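Local coordinates for protein putative phosphatase (Bacteroides thetaiotaomicron, PDB 3KYA) that has no established function but is named a putative phosphatase, binds zinc ions, and joins an IPT/TIG domain to a six-bladed beta-propeller, at residues G108-Y113 and H466-I471; W122-F127 and A163-D168; G142-D147 and G448-D453; N150-Y155 and D168-M173. One frame throughout, in Å; residues are numbered along the deposited sequence. Where two conformers were deposited one is given.

Interaction 1. Residues G108-Y113 and H466-I471; sequences GTLCGY and HTIRTI. With EDO (1,2-ethanediol), chain J.
R469 lies across from T109 in an antiparallel pair, and its side chain bends back along G108 O and T109 OG1. CB sits 3.4 Å from G108 O, and CG continues beside the same carbonyl. The chain then bends at chi2 and at chi3 (both -70°), which brings CD alongside T109 OG1 and sets NE where it donates to G108 O at 3.3 Å. Beyond NE the guanidinium leaves this pair of strands: NH2 forms a salt bridge with D434, and NH1 does so with D462. T109 OG1 is itself hydrogen-bonded to D434, so one carboxylate serves residues of both strands. G108 O is gripped twice, by R469 NE on one face of its carbonyl plane and by T470 N (2.9 Å) on the other, while G108 N returns a bond to T470 O.

These strands illustrate the closure of a beta-propeller blade by strands from both ends of the ring. Strand 105-110 precedes all the other propeller strands, yet it completes the last blade by pairing with the C-terminal strand 467-473.

A classic beta bulge interrupts the ladder where L110 and C111 both face I468. I468 O receives a bond of 2.8 Å from L110 N and a weak one from C111 N, and I468 N then bonds C111 O at 3.0 Å. The L110 and I468 side chains lie side by side and point the same way, with CD2 of L110 3.9 Å from CG2 of I468. C111 SG meets I468 CG1 at the same distance, and both L110 and I468 continue onto I167 of the first blade.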
# COMPACT_ATOMS: atom_id res chain seq x y z
N GLY A 108 -13.51 -7.13 18.56
CA GLY A 108 -14.37 -7.79 19.56
C GLY A 108 -14.71 -6.81 20.67
O GLY A 108 -14.21 -5.68 20.68
N THR A 109 -15.56 -7.23 21.60
CA THR A 109 -15.93 -6.39 22.74
C THR A 109 -15.58 -7.15 24.01
O THR A 109 -16.13 -8.22 24.26
CB THR A 109 -17.41 -5.99 22.71
OG1 THR A 109 -17.69 -5.30 21.48
CG2 THR A 109 -17.79 -5.08 23.91
N LEU A 110 -14.64 -6.61 24.79
CA LEU A 110 -14.18 -7.26 26.03
C LEU A 110 -15.14 -7.06 27.20
O LEU A 110 -15.54 -8.02 27.87
CB LEU A 110 -12.82 -6.68 26.44
CG LEU A 110 -12.16 -7.26 27.69
CD1 LEU A 110 -11.68 -8.70 27.42
CD2 LEU A 110 -11.05 -6.36 28.21
N CYS A 111 -15.47 -5.81 27.50
CA CYS A 111 -16.34 -5.51 28.64
C CYS A 111 -16.95 -4.14 28.49
O CYS A 111 -16.50 -3.34 27.66
CB CYS A 111 -15.57 -5.61 29.95
SG CYS A 111 -14.16 -4.51 30.08
N GLY A 112 -17.96 -3.86 29.31
CA GLY A 112 -18.70 -2.62 29.22
C GLY A 112 -19.89 -2.80 28.30
O GLY A 112 -19.94 -3.74 27.50
N TYR A 113 -20.88 -1.93 28.45
CA TYR A 113 -22.07 -1.93 27.60
C TYR A 113 -22.81 -0.62 27.73
O TYR A 113 -22.60 0.16 28.67
CB TYR A 113 -23.01 -3.09 27.92
CG TYR A 113 -23.75 -2.99 29.23
CD1 TYR A 113 -23.13 -3.35 30.43
CD2 TYR A 113 -25.07 -2.57 29.28
CE1 TYR A 113 -23.81 -3.28 31.65
CE2 TYR A 113 -25.76 -2.50 30.49
CZ TYR A 113 -25.12 -2.85 31.67
OH TYR A 113 -25.80 -2.78 32.86
N HIS A 466 -18.77 3.28 25.45
CA HIS A 466 -18.62 2.92 26.87
C HIS A 466 -18.12 1.47 27.04
O HIS A 466 -18.52 0.74 27.98
CB HIS A 466 -19.90 3.13 27.68
CG HIS A 466 -20.52 4.49 27.49
ND1 HIS A 466 -19.79 5.60 27.11
CD2 HIS A 466 -21.78 4.93 27.71
CE1 HIS A 466 -20.59 6.65 27.04
NE2 HIS A 466 -21.80 6.27 27.41
N THR A 467 -17.21 1.09 26.16
CA THR A 467 -16.66 -0.25 26.11
C THR A 467 -15.14 -0.31 25.91
O THR A 467 -14.50 0.66 25.45
CB THR A 467 -17.25 -1.04 24.92
OG1 THR A 467 -17.14 -0.26 23.72
CG2 THR A 467 -18.73 -1.37 25.14
N ILE A 468 -14.59 -1.45 26.30
CA ILE A 468 -13.23 -1.80 25.97
C ILE A 468 -13.39 -2.83 24.85
O ILE A 468 -14.08 -3.84 25.02
CB ILE A 468 -12.44 -2.43 27.12
CG1 ILE A 468 -12.36 -1.48 28.33
CG2 ILE A 468 -11.06 -2.81 26.65
CD1 ILE A 468 -11.70 -0.11 28.06
N ARG A 469 -12.78 -2.53 23.69
CA ARG A 469 -12.83 -3.38 22.51
C ARG A 469 -11.47 -4.07 22.33
O ARG A 469 -10.47 -3.64 22.91
CB ARG A 469 -13.12 -2.56 21.25
CG ARG A 469 -14.30 -1.62 21.33
CD ARG A 469 -15.62 -2.33 21.38
NE ARG A 469 -15.98 -2.98 20.13
CZ ARG A 469 -16.51 -2.37 19.07
NH1 ARG A 469 -16.73 -1.06 19.07
NH2 ARG A 469 -16.82 -3.09 17.99
N THR A 470 -11.46 -5.15 21.57
CA THR A 470 -10.24 -5.85 21.25
C THR A 470 -10.06 -5.92 19.75
O THR A 470 -11.04 -5.86 19.01
CB THR A 470 -10.24 -7.31 21.79
OG1 THR A 470 -11.37 -8.02 21.27
CG2 THR A 470 -10.28 -7.33 23.31
N ILE A 471 -8.81 -6.00 19.30
CA ILE A 471 -8.52 -6.31 17.90
C ILE A 471 -7.53 -7.45 18.02
O ILE A 471 -6.42 -7.27 18.54
CB ILE A 471 -7.93 -5.17 17.09
CG1 ILE A 471 -8.84 -3.95 17.17
CG2 ILE A 471 -7.73 -5.64 15.63
CD1 ILE A 471 -8.29 -2.67 16.48
C1 EDO J . -19.22 -8.90 27.81
O1 EDO J . -18.69 -9.98 27.03
C2 EDO J . -19.31 -7.64 26.95
O2 EDO J . -20.35 -6.77 27.42
O HOH W 1 -20.23 0.64 30.06

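Interaction 2. Residues W122-F127 and A163-D168; sequences WRDGPF and AIQLID. With ZN (zinc ion), chain X.
The backbones of D124 and Q165 keep well apart, 9.1 Å between their CA atoms, because strand 173-178 lies between strands 125-126 and 161-168 in the sheet; no backbone hydrogen bond joins the two segments, and side chains make the contact, one of them also meeting a carbonyl. Q165 reaches over with its chain extended beyond CG (chi2 -173°). Its NE2 comes 3.0 Å from D124 OD1, but the angle is poor for a hydrogen bond and the amide and carboxylate planes are 39° apart. S176 of the intervening strand holds both groups instead, bonding D124 OD2 and Q165 NE2. Q165 OE1 is bonded to Y158 and lies 3.7 Å from W122 CZ3, obliquely to the indole, which also stacks on H161.

Further along the strand F127 brings CZ to I167 CG2 at 3.7 Å and to D168 O at 3.6 Å, its ring oblique to both; the F127 and I167 side chains cross at about a right angle. D168 OD2 binds a zinc ion at 2.0 Å, while OD1 accepts from water 2 and from K170. The buried Q165 amide thus has both polar atoms satisfied by hydroxyls, which fixes its rotation, and D168 OD2 is left for the metal.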
# COMPACT_ATOMS: atom_id res chain seq x y z
N TRP A 122 -22.03 3.46 36.09
CA TRP A 122 -20.74 2.83 36.41
C TRP A 122 -20.95 1.76 37.47
O TRP A 122 -21.68 1.96 38.46
CB TRP A 122 -19.73 3.87 36.92
CG TRP A 122 -19.30 4.88 35.89
CD1 TRP A 122 -20.10 5.78 35.22
CD2 TRP A 122 -17.96 5.14 35.43
NE1 TRP A 122 -19.35 6.54 34.36
CE2 TRP A 122 -18.04 6.17 34.47
CE3 TRP A 122 -16.71 4.59 35.73
CZ2 TRP A 122 -16.91 6.67 33.83
CZ3 TRP A 122 -15.60 5.09 35.08
CH2 TRP A 122 -15.71 6.12 34.14
N ARG A 123 -20.29 0.62 37.27
CA ARG A 123 -20.37 -0.49 38.18
C ARG A 123 -19.13 -1.36 38.01
O ARG A 123 -18.79 -1.75 36.88
CB ARG A 123 -21.64 -1.30 37.89
CG ARG A 123 -21.87 -2.51 38.85
CD ARG A 123 -23.05 -3.40 38.41
NE ARG A 123 -24.25 -2.59 38.24
CZ ARG A 123 -25.02 -2.15 39.24
NH1 ARG A 123 -24.74 -2.45 40.51
NH2 ARG A 123 -26.08 -1.40 38.97
N ASP A 124 -18.46 -1.64 39.12
CA ASP A 124 -17.33 -2.53 39.14
C ASP A 124 -17.85 -3.97 39.24
O ASP A 124 -18.96 -4.20 39.70
CB ASP A 124 -16.39 -2.21 40.30
CG ASP A 124 -15.55 -0.96 40.07
OD1 ASP A 124 -15.53 -0.40 38.95
OD2 ASP A 124 -14.89 -0.53 41.03
N GLY A 125 -17.04 -4.93 38.81
CA GLY A 125 -17.44 -6.33 38.83
C GLY A 125 -17.00 -7.14 37.62
O GLY A 125 -16.09 -6.75 36.89
N PRO A 126 -17.65 -8.29 37.40
CA PRO A 126 -17.29 -9.22 36.33
C PRO A 126 -17.52 -8.67 34.92
O PRO A 126 -18.45 -7.87 34.70
CB PRO A 126 -18.20 -10.43 36.59
CG PRO A 126 -19.38 -9.86 37.28
CD PRO A 126 -18.86 -8.73 38.12
N PHE A 127 -16.68 -9.09 33.96
CA PHE A 127 -16.88 -8.65 32.58
C PHE A 127 -18.21 -9.16 32.02
O PHE A 127 -18.84 -8.47 31.23
CB PHE A 127 -15.79 -9.15 31.61
CG PHE A 127 -14.40 -8.64 31.88
CD1 PHE A 127 -14.14 -7.58 32.75
CD2 PHE A 127 -13.34 -9.14 31.14
CE1 PHE A 127 -12.84 -7.13 32.95
CE2 PHE A 127 -12.05 -8.67 31.31
CZ PHE A 127 -11.80 -7.66 32.22
N ALA A 163 -11.04 8.04 39.73
CA ALA A 163 -10.41 6.77 40.07
C ALA A 163 -9.69 6.21 38.85
O ALA A 163 -10.16 6.36 37.72
CB ALA A 163 -11.46 5.77 40.58
N ILE A 164 -8.51 5.64 39.07
CA ILE A 164 -7.79 4.89 38.04
C ILE A 164 -8.26 3.44 38.24
O ILE A 164 -8.12 2.87 39.32
CB ILE A 164 -6.27 5.02 38.16
CG1 ILE A 164 -5.83 6.44 37.81
CG2 ILE A 164 -5.54 3.99 37.25
CD1 ILE A 164 -4.36 6.72 38.10
N GLN A 165 -8.83 2.86 37.20
CA GLN A 165 -9.37 1.50 37.28
C GLN A 165 -8.42 0.44 36.74
O GLN A 165 -7.52 0.73 35.94
CB GLN A 165 -10.71 1.43 36.53
CG GLN A 165 -11.81 2.28 37.17
CD GLN A 165 -13.16 2.05 36.51
OE1 GLN A 165 -13.31 2.21 35.29
NE2 GLN A 165 -14.16 1.67 37.31
N LEU A 166 -8.62 -0.77 37.25
CA LEU A 166 -7.88 -1.95 36.83
C LEU A 166 -8.81 -2.88 36.07
O LEU A 166 -9.82 -3.36 36.62
CB LEU A 166 -7.34 -2.70 38.05
CG LEU A 166 -6.69 -4.05 37.76
CD1 LEU A 166 -5.52 -3.94 36.77
CD2 LEU A 166 -6.24 -4.71 39.06
N ILE A 167 -8.46 -3.13 34.81
CA ILE A 167 -9.13 -4.10 33.95
C ILE A 167 -8.25 -5.35 34.09
O ILE A 167 -7.16 -5.41 33.50
CB ILE A 167 -9.20 -3.60 32.48
CG1 ILE A 167 -9.93 -2.25 32.40
CG2 ILE A 167 -9.82 -4.66 31.56
CD1 ILE A 167 -9.61 -1.42 31.08
N ASP A 168 -8.68 -6.33 34.90
CA ASP A 168 -7.88 -7.53 35.18
C ASP A 168 -8.29 -8.61 34.19
O ASP A 168 -9.35 -9.22 34.30
CB ASP A 168 -8.03 -7.99 36.64
CG ASP A 168 -6.99 -9.03 37.06
OD1 ASP A 168 -6.64 -9.88 36.22
OD2 ASP A 168 -6.52 -9.01 38.23
ZN ZN X . -4.77 -9.63 39.07
O HOH W 2 -4.65 -10.99 37.79
O HOH W 3 -3.05 -10.58 40.02
O HOH W 4 -5.25 -8.67 40.62
O HOH W 5 -5.96 -10.95 40.52

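Interaction 3. Residues G142-D147 and G448-D453; sequences GRLAFD and GLVYDD. With EDO (1,2-ethanediol), chain K.
V450 packs between L144 and F146, each of its methyls serving a different neighbour. CG1 lies 3.5 Å from L144 CB and 3.4 Å from L144 O. CG2 approaches the F146 ring obliquely, 3.9 Å from CE2. With CG1 anti to its own carbonyl carbon (chi1 -73°), V450 directs that methyl at L144 while CG2 is left to face the ring. F146 meets the opposing backbone with its edge: Y451 O lies near the ring plane, 3.8 Å from CE2, and CZ touches D452 CB at 4.0 Å, the two side chains crossing at about a right angle. L144 CD1 covers the peptide joining G448 to L449, 3.9 Å from L449 N. At G448, which has no side chain, the strands draw together until its CA is 4.3 Å from that of R143.

The two strands run nearly parallel, 18° between their directions, yet no hydrogen bond links them; each pairs with its own sheet, 142-147 with strand 153-159 and 448-452 with strand 457-462. Polar ties come from the next shell. Q376 of strand 374-381 bonds L144 O through NE2 and L449 N through OE1, bridging the pair, and S447 OG bonds G142 N. D452 is held by a salt bridge to K151. Such apolar packing between the innermost strands of the first and last blades, around the central axis, is characteristic of a beta-propeller, here with six blades.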
# COMPACT_ATOMS: atom_id res chain seq x y z
N GLY A 142 -10.52 8.52 27.92
CA GLY A 142 -9.51 7.77 28.67
C GLY A 142 -8.25 7.36 27.94
O GLY A 142 -8.15 7.54 26.73
N ARG A 143 -7.27 6.88 28.72
CA ARG A 143 -6.02 6.35 28.21
C ARG A 143 -5.71 5.03 28.91
O ARG A 143 -6.04 4.83 30.08
CB ARG A 143 -4.86 7.32 28.42
CG ARG A 143 -4.99 8.62 27.64
CD ARG A 143 -4.90 8.40 26.13
NE ARG A 143 -4.84 9.66 25.41
CZ ARG A 143 -5.87 10.46 25.16
NH1 ARG A 143 -7.10 10.14 25.56
NH2 ARG A 143 -5.68 11.59 24.49
N LEU A 144 -5.04 4.14 28.18
CA LEU A 144 -4.73 2.81 28.66
C LEU A 144 -3.24 2.57 28.89
O LEU A 144 -2.39 3.13 28.19
CB LEU A 144 -5.23 1.79 27.63
CG LEU A 144 -6.74 1.67 27.38
CD1 LEU A 144 -7.01 0.74 26.18
CD2 LEU A 144 -7.50 1.18 28.63
N ALA A 145 -2.91 1.71 29.86
CA ALA A 145 -1.51 1.32 30.11
C ALA A 145 -1.40 0.01 30.86
O ALA A 145 -2.06 -0.18 31.88
CB ALA A 145 -0.75 2.43 30.88
N PHE A 146 -0.60 -0.92 30.34
CA PHE A 146 -0.32 -2.18 31.03
C PHE A 146 0.68 -2.00 32.16
O PHE A 146 1.60 -1.20 32.06
CB PHE A 146 0.35 -3.22 30.12
CG PHE A 146 -0.52 -3.80 29.04
CD1 PHE A 146 -1.60 -4.61 29.36
CD2 PHE A 146 -0.21 -3.59 27.70
CE1 PHE A 146 -2.38 -5.18 28.36
CE2 PHE A 146 -1.00 -4.15 26.70
CZ PHE A 146 -2.08 -4.93 27.03
N ASP A 147 0.56 -2.82 33.21
CA ASP A 147 1.60 -2.93 34.21
C ASP A 147 2.76 -3.64 33.49
O ASP A 147 2.59 -4.77 33.05
CB ASP A 147 1.11 -3.74 35.41
CG ASP A 147 2.16 -3.91 36.51
OD1 ASP A 147 3.36 -3.72 36.27
OD2 ASP A 147 1.76 -4.28 37.65
N GLY A 448 -8.44 5.67 23.83
CA GLY A 448 -7.34 4.86 24.37
C GLY A 448 -6.97 3.69 23.49
O GLY A 448 -7.83 3.12 22.79
N LEU A 449 -5.69 3.31 23.53
CA LEU A 449 -5.16 2.24 22.70
C LEU A 449 -3.87 1.68 23.27
O LEU A 449 -2.97 2.44 23.66
CB LEU A 449 -4.87 2.76 21.27
CG LEU A 449 -4.44 1.74 20.22
CD1 LEU A 449 -5.60 0.81 19.88
CD2 LEU A 449 -3.91 2.44 18.93
N VAL A 450 -3.79 0.35 23.35
CA VAL A 450 -2.56 -0.35 23.75
C VAL A 450 -2.40 -1.57 22.87
O VAL A 450 -3.38 -2.06 22.31
CB VAL A 450 -2.53 -0.81 25.24
CG1 VAL A 450 -2.34 0.37 26.17
CG2 VAL A 450 -3.78 -1.63 25.60
N TYR A 451 -1.18 -2.09 22.78
CA TYR A 451 -0.89 -3.30 22.03
C TYR A 451 -0.04 -4.23 22.87
O TYR A 451 0.97 -3.81 23.43
CB TYR A 451 -0.14 -2.96 20.73
CG TYR A 451 0.14 -4.14 19.82
CD1 TYR A 451 -0.87 -4.71 19.05
CD2 TYR A 451 1.43 -4.64 19.67
CE1 TYR A 451 -0.62 -5.79 18.19
CE2 TYR A 451 1.70 -5.70 18.80
CZ TYR A 451 0.67 -6.27 18.06
OH TYR A 451 0.92 -7.32 17.19
N ASP A 452 -0.50 -5.47 23.01
CA ASP A 452 0.25 -6.52 23.68
C ASP A 452 1.10 -7.14 22.58
O ASP A 452 0.57 -7.81 21.67
CB ASP A 452 -0.70 -7.53 24.32
CG ASP A 452 0.02 -8.62 25.08
OD1 ASP A 452 1.14 -9.04 24.66
OD2 ASP A 452 -0.55 -9.11 26.08
N ASP A 453 2.43 -6.92 22.66
CA ASP A 453 3.37 -7.37 21.63
C ASP A 453 3.73 -8.87 21.68
O ASP A 453 4.53 -9.35 20.85
CB ASP A 453 4.63 -6.48 21.64
CG ASP A 453 5.26 -6.33 23.03
OD1 ASP A 453 5.02 -7.18 23.91
OD2 ASP A 453 6.02 -5.35 23.22
C1 EDO K . -0.12 -6.25 13.37
O1 EDO K . -0.91 -5.42 12.51
C2 EDO K . -1.01 -6.78 14.49
O2 EDO K . -0.48 -8.00 15.00

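Interaction 4. Residues N150-Y155 and D168-M173; sequences NKDHLY and DLKNRM. With ZN (zinc ion), chain X; EDO (1,2-ethanediol), chain L; EDO (1,2-ethanediol), chain H.
The imidazole of H153 carries the amide of N150 on one face, with ND2 3.6 Å above the plane and over the ring centre, while D168 OD1 lies in the plane at its edge. Ring and D168 carboxylate stand side by side and point the same way, their planes 77° apart. H153 NE2 binds the zinc ion at 2.1 Å, and its 3.1 Å approach to D168 OD2 reflects the shared metal rather than a hydrogen bond. N150 ND2 also donates to an ethanediol, probably from the crystallisation liquor.

Local turns set these groups in place. N150 OD1 accepts from D152 N at 3.0 Å in an Asx turn, at the start of a type I turn running to H153. The backbone N of K170 meets D168 OD1 nearly along the carboxylate C-O bond, which makes a second Asx turn. Across the contact, L169 N donates to D152 O at 2.8 Å, in the carbonyl plane and with an angle of 161° at the hydrogen. L169 CD1 packs 3.7 Å from K151 O, and the aliphatic root of K170 lies against the D152 carboxylate, CB 3.7 Å from OD2.

H153 and D168 form an antiparallel non-hydrogen-bonded pair on adjacent strands, and with four waters completing six-fold coordination they make a water-rich metal site at the end of neighbouring strands of a propeller blade.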
# COMPACT_ATOMS: atom_id res chain seq x y z
N ASN A 150 3.22 -7.16 34.58
CA ASN A 150 2.10 -8.10 34.48
C ASN A 150 1.07 -7.61 33.49
O ASN A 150 0.23 -6.77 33.81
CB ASN A 150 1.47 -8.32 35.87
CG ASN A 150 0.30 -9.30 35.84
OD1 ASN A 150 -0.04 -9.85 34.80
ND2 ASN A 150 -0.32 -9.51 36.99
N LYS A 151 1.15 -8.11 32.26
CA LYS A 151 0.24 -7.67 31.20
C LYS A 151 -1.22 -8.15 31.35
O LYS A 151 -2.06 -7.82 30.53
CB LYS A 151 0.83 -7.93 29.79
CG LYS A 151 1.95 -6.94 29.45
CD LYS A 151 2.33 -6.94 27.97
CE LYS A 151 2.96 -8.22 27.55
NZ LYS A 151 3.40 -8.15 26.13
N ASP A 152 -1.51 -8.93 32.40
CA ASP A 152 -2.88 -9.26 32.76
C ASP A 152 -3.54 -8.01 33.40
O ASP A 152 -4.77 -7.94 33.49
CB ASP A 152 -2.96 -10.41 33.76
CG ASP A 152 -2.50 -11.74 33.20
OD1 ASP A 152 -2.51 -11.92 31.97
OD2 ASP A 152 -2.18 -12.65 34.01
N HIS A 153 -2.73 -7.06 33.86
CA HIS A 153 -3.25 -5.86 34.50
C HIS A 153 -3.20 -4.66 33.57
O HIS A 153 -2.12 -4.14 33.29
CB HIS A 153 -2.51 -5.55 35.81
CG HIS A 153 -2.82 -6.51 36.92
ND1 HIS A 153 -2.13 -6.51 38.11
CD2 HIS A 153 -3.71 -7.52 36.99
CE1 HIS A 153 -2.61 -7.46 38.89
NE2 HIS A 153 -3.57 -8.09 38.23
N LEU A 154 -4.38 -4.28 33.09
CA LEU A 154 -4.55 -3.15 32.18
C LEU A 154 -5.23 -2.01 32.93
O LEU A 154 -6.40 -2.12 33.35
CB LEU A 154 -5.39 -3.57 30.97
CG LEU A 154 -5.66 -2.49 29.93
CD1 LEU A 154 -4.33 -1.92 29.36
CD2 LEU A 154 -6.54 -3.05 28.81
N TYR A 155 -4.50 -0.91 33.12
CA TYR A 155 -5.02 0.25 33.83
C TYR A 155 -5.63 1.25 32.85
O TYR A 155 -5.19 1.38 31.69
CB TYR A 155 -3.93 0.93 34.68
CG TYR A 155 -3.44 0.13 35.88
CD1 TYR A 155 -4.18 0.06 37.06
CD2 TYR A 155 -2.22 -0.56 35.83
CE1 TYR A 155 -3.73 -0.68 38.16
CE2 TYR A 155 -1.76 -1.31 36.94
CZ TYR A 155 -2.52 -1.34 38.10
OH TYR A 155 -2.09 -2.07 39.20
N ASP A 168 -8.68 -6.33 34.90
CA ASP A 168 -7.88 -7.53 35.18
C ASP A 168 -8.29 -8.61 34.19
O ASP A 168 -9.35 -9.22 34.30
CB ASP A 168 -8.03 -7.99 36.64
CG ASP A 168 -6.99 -9.03 37.06
OD1 ASP A 168 -6.64 -9.88 36.22
OD2 ASP A 168 -6.52 -9.01 38.23
N LEU A 169 -7.44 -8.81 33.19
CA LEU A 169 -7.73 -9.71 32.08
C LEU A 169 -7.71 -11.18 32.47
O LEU A 169 -8.29 -12.03 31.78
CB LEU A 169 -6.72 -9.46 30.95
CG LEU A 169 -6.71 -8.02 30.42
CD1 LEU A 169 -5.55 -7.76 29.45
CD2 LEU A 169 -8.06 -7.68 29.77
N LYS A 170 -7.03 -11.51 33.57
CA LYS A 170 -6.96 -12.89 34.04
C LYS A 170 -8.23 -13.32 34.76
O LYS A 170 -8.81 -14.36 34.42
CB LYS A 170 -5.75 -13.11 34.97
CG LYS A 170 -5.59 -14.57 35.47
CD LYS A 170 -4.52 -14.65 36.56
CE LYS A 170 -4.33 -16.07 37.07
NZ LYS A 170 -5.54 -16.63 37.73
N ASN A 171 -8.67 -12.54 35.74
CA ASN A 171 -9.90 -12.92 36.48
C ASN A 171 -11.16 -12.28 35.89
O ASN A 171 -12.26 -12.54 36.37
CB ASN A 171 -9.78 -12.70 38.00
CG ASN A 171 -9.73 -11.24 38.41
OD1 ASN A 171 -9.71 -10.92 39.60
ND2 ASN A 171 -9.71 -10.36 37.43
N ARG A 172 -11.00 -11.48 34.83
CA ARG A 172 -12.11 -10.86 34.11
C ARG A 172 -13.00 -10.04 35.06
O ARG A 172 -14.21 -10.24 35.14
CB ARG A 172 -12.91 -11.93 33.35
CG ARG A 172 -12.04 -12.64 32.29
CD ARG A 172 -12.75 -13.71 31.51
NE ARG A 172 -13.98 -13.24 30.86
CZ ARG A 172 -14.06 -12.62 29.69
NH1 ARG A 172 -12.96 -12.30 28.99
NH2 ARG A 172 -15.25 -12.27 29.22
N MSE A 173 -12.34 -9.13 35.78
CA MSE A 173 -12.96 -8.27 36.77
C MSE A 173 -12.47 -6.85 36.61
O MSE A 173 -11.29 -6.64 36.37
CB MSE A 173 -12.54 -8.72 38.18
CG MSE A 173 -12.99 -10.10 38.63
SE MSE A 173 -14.89 -10.14 38.99
CE MSE A 173 -14.99 -8.61 40.14
ZN ZN X . -4.77 -9.63 39.07
C1 EDO L . 3.04 -7.15 40.09
O1 EDO L . 3.56 -8.21 40.91
C2 EDO L . 2.22 -7.75 38.97
O2 EDO L . 0.89 -8.04 39.41
C1 EDO H . 6.09 -9.34 32.05
O1 EDO H . 6.46 -10.72 31.94
C2 EDO H . 4.74 -9.06 31.39
O2 EDO H . 3.69 -9.87 31.96
O HOH W 2 -4.65 -10.99 37.79
O HOH W 3 -3.05 -10.58 40.02
O HOH W 4 -5.25 -8.67 40.62
O HOH W 5 -5.96 -10.95 40.52

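How the interactions relate
Interactions 2 and 3 are buried, interactions 1 and 4 only partly so. Interaction 3 is almost wholly apolar packing of two inner propeller strands, whereas interaction 1 rests on a backbone ladder and interaction 4 on one backbone bond and a shared metal. Interaction 1 holds the last blade together; interactions 2 and 4 lie in the first, share D168 and its zinc, and differ in that interaction 2 spans an intervening strand. L110 is one place where the blades meet, its CD2 3.6 Å from L169 CD2, so interaction 1 packs on interaction 4. Interactions 3 and 4 are joined by neighbouring strands, A145 O probably accepting from Y155 N, and by V450 CG2 lying 3.8 Å from L154 CD1.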